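Local atomic coordinates of serine protease inhibitor 2 (Anopheles gambiae, PDB entry 3PZF), a protein that inhibits the clip-domain serine proteases CLIPB9, CLIPB10 and CLIPB4, thereby holding back phenoloxidase activation and melanization in the mosquito hemolymph. Residues P286-D291 / R372-F377. Numbering follows the deposited sequence.
Sequences PKFKFD and RPFIFF
Four phenyl rings, those of Phe288, Phe290, Phe374 and Phe376, meet between strand segments 288-291 and 374-377, whose axes come within 13.1 Å and lie at 74°. Phe288 occupies the middle of the group. Its CE1 lies near the plane of the Phe374 ring, at the edge, with Phe288 CE1 3.9 Å from Phe374 CZ. Its CZ instead sits over one face of Phe376, displaced toward the rim, with Phe288 CZ 4.0 Å from Phe376 CE1. The Phe288 and Phe376 planes are inclined by only 29°, but with centroids 5.3 Å apart the rings are slid past one another and scarcely overlap. Two residues further along, Phe290 meets Phe376 tip to tip, CZ to CZ at 4.2 Å. At the other end, Pro286 directs CG into the edge of Phe374, 3.6 Å from Phe374 CE1. All four phenylalanines leave the backbone toward the other strand and share one rotamer, CG between the backbone N and carbonyl carbon (chi1 near 60°). Ile392 of strand 386-392 touches Phe288, Phe290 and Phe374, while Ile339 of strand 332-341 packs on Phe288 and Phe290, both joining the layer. The contact is wholly apolar, packing strand 6A of sheet A against strand 4B of sheet B in the serpin core.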
loop_
_atom_site.group_PDB
_atom_site.type_symbol
_atom_site.label_atom_id
_atom_site.label_comp_id
_atom_site.label_asym_id
_atom_site.label_seq_id
_atom_site.Cartn_x
_atom_site.Cartn_y
_atom_site.Cartn_z
ATOM N N PRO A 286 6.140 3.799 -18.701
ATOM C CA PRO A 286 5.724 5.202 -18.680
ATOM C C PRO A 286 6.036 5.785 -17.317
ATOM O O PRO A 286 5.866 5.087 -16.308
ATOM C CB PRO A 286 4.209 5.126 -18.891
ATOM C CG PRO A 286 3.814 3.784 -18.306
ATOM C CD PRO A 286 5.002 2.867 -18.573
ATOM N N LYS A 287 6.499 7.018 -17.270
ATOM C CA LYS A 287 6.719 7.679 -15.996
ATOM C C LYS A 287 5.359 8.088 -15.422
ATOM O O LYS A 287 4.414 8.366 -16.172
ATOM C CB LYS A 287 7.647 8.882 -16.183
ATOM C CG LYS A 287 9.075 8.449 -16.575
ATOM C CD LYS A 287 10.057 9.598 -16.648
ATOM C CE LYS A 287 9.952 10.333 -17.989
ATOM N NZ LYS A 287 10.935 11.461 -18.114
ATOM N N PHE A 288 5.253 8.100 -14.094
ATOM C CA PHE A 288 4.014 8.560 -13.469
ATOM C C PHE A 288 4.261 9.124 -12.097
ATOM O O PHE A 288 5.216 8.747 -11.401
ATOM C CB PHE A 288 2.940 7.457 -13.430
ATOM C CG PHE A 288 3.390 6.153 -12.770
ATOM C CD1 PHE A 288 3.774 5.043 -13.544
ATOM C CD2 PHE A 288 3.402 6.034 -11.385
ATOM C CE1 PHE A 288 4.158 3.819 -12.931
ATOM C CE2 PHE A 288 3.803 4.830 -10.767
ATOM C CZ PHE A 288 4.188 3.720 -11.547
ATOM N N LYS A 289 3.397 10.066 -11.729
ATOM C CA LYS A 289 3.389 10.649 -10.405
ATOM C C LYS A 289 1.942 10.938 -10.026
ATOM O O LYS A 289 1.265 11.733 -10.682
ATOM C CB LYS A 289 4.188 11.952 -10.416
ATOM C CG LYS A 289 4.142 12.720 -9.091
ATOM C CD LYS A 289 5.002 13.953 -9.144
ATOM C CE LYS A 289 5.133 14.586 -7.756
ATOM N NZ LYS A 289 6.030 15.784 -7.765
ATOM N N PHE A 290 1.452 10.307 -8.957
ATOM C CA PHE A 290 0.068 10.536 -8.554
ATOM C C PHE A 290 -0.138 10.113 -7.106
ATOM O O PHE A 290 0.737 9.522 -6.471
ATOM C CB PHE A 290 -0.919 9.763 -9.463
ATOM C CG PHE A 290 -0.912 8.237 -9.265
ATOM C CD1 PHE A 290 -1.855 7.593 -8.457
ATOM C CD2 PHE A 290 0.017 7.444 -9.942
ATOM C CE1 PHE A 290 -1.848 6.196 -8.302
ATOM C CE2 PHE A 290 0.048 6.063 -9.780
ATOM C CZ PHE A 290 -0.891 5.425 -8.974
ATOM N N ASP A 291 -1.301 10.447 -6.583
ATOM C CA ASP A 291 -1.655 9.953 -5.276
ATOM C C ASP A 291 -3.090 9.446 -5.288
ATOM O O ASP A 291 -3.853 9.664 -6.233
ATOM C CB ASP A 291 -1.411 11.015 -4.210
ATOM C CG ASP A 291 -2.048 12.302 -4.522
ATOM O OD1 ASP A 291 -3.292 12.344 -4.590
ATOM O OD2 ASP A 291 -1.299 13.284 -4.665
ATOM N N ARG A 372 0.368 -0.089 -22.162
ATOM C CA ARG A 372 -1.039 -0.306 -21.849
ATOM C C ARG A 372 -1.144 -0.541 -20.331
ATOM O O ARG A 372 -0.133 -0.599 -19.671
ATOM C CB ARG A 372 -1.607 -1.483 -22.626
ATOM C CG ARG A 372 -0.883 -2.750 -22.406
ATOM C CD ARG A 372 -1.329 -3.829 -23.395
ATOM N NE ARG A 372 -0.484 -4.979 -23.135
ATOM C CZ ARG A 372 0.649 -5.223 -23.777
ATOM N NH1 ARG A 372 1.025 -4.442 -24.792
ATOM N NH2 ARG A 372 1.388 -6.260 -23.428
ATOM N N PRO A 373 -2.363 -0.626 -19.790
ATOM C CA PRO A 373 -2.475 -0.626 -18.316
ATOM C C PRO A 373 -1.778 -1.826 -17.656
ATOM O O PRO A 373 -1.662 -2.904 -18.245
ATOM C CB PRO A 373 -3.992 -0.696 -18.078
ATOM C CG PRO A 373 -4.569 0.089 -19.243
ATOM C CD PRO A 373 -3.667 -0.395 -20.436
ATOM N N PHE A 374 -1.284 -1.609 -16.446
ATOM C CA PHE A 374 -0.553 -2.669 -15.749
ATOM C C PHE A 374 -0.685 -2.500 -14.265
ATOM O O PHE A 374 -1.143 -1.457 -13.792
ATOM C CB PHE A 374 0.929 -2.638 -16.162
ATOM C CG PHE A 374 1.626 -1.313 -15.914
ATOM C CD1 PHE A 374 1.697 -0.343 -16.930
ATOM C CD2 PHE A 374 2.247 -1.052 -14.702
ATOM C CE1 PHE A 374 2.360 0.837 -16.730
ATOM C CE2 PHE A 374 2.920 0.144 -14.483
ATOM C CZ PHE A 374 2.960 1.112 -15.514
ATOM N N ILE A 375 -0.300 -3.560 -13.542
ATOM C CA ILE A 375 -0.326 -3.600 -12.076
ATOM C C ILE A 375 1.102 -3.471 -11.606
ATOM O O ILE A 375 2.008 -3.938 -12.282
ATOM C CB ILE A 375 -0.895 -4.964 -11.641
ATOM C CG1 ILE A 375 -2.341 -5.074 -12.162
ATOM C CG2 ILE A 375 -0.773 -5.173 -10.071
ATOM C CD1 ILE A 375 -2.859 -6.525 -12.352
ATOM N N PHE A 376 1.326 -2.819 -10.467
ATOM C CA PHE A 376 2.647 -2.810 -9.871
ATOM C C PHE A 376 2.522 -2.981 -8.358
ATOM O O PHE A 376 1.439 -2.761 -7.781
ATOM C CB PHE A 376 3.391 -1.515 -10.195
ATOM C CG PHE A 376 2.742 -0.279 -9.623
ATOM C CD1 PHE A 376 1.814 0.463 -10.375
ATOM C CD2 PHE A 376 3.071 0.168 -8.343
ATOM C CE1 PHE A 376 1.199 1.599 -9.830
ATOM C CE2 PHE A 376 2.461 1.314 -7.802
ATOM C CZ PHE A 376 1.526 2.026 -8.553
ATOM N N PHE A 377 3.608 -3.411 -7.726
ATOM C CA PHE A 377 3.670 -3.456 -6.267
ATOM C C PHE A 377 5.115 -3.330 -5.800
ATOM O O PHE A 377 6.048 -3.596 -6.561
ATOM C CB PHE A 377 2.948 -4.692 -5.660
ATOM C CG PHE A 377 3.516 -6.032 -6.047
ATOM C CD1 PHE A 377 3.073 -6.695 -7.183
ATOM C CD2 PHE A 377 4.442 -6.678 -5.220
ATOM C CE1 PHE A 377 3.576 -7.967 -7.507
ATOM C CE2 PHE A 377 4.950 -7.950 -5.565
ATOM C CZ PHE A 377 4.501 -8.575 -6.704
#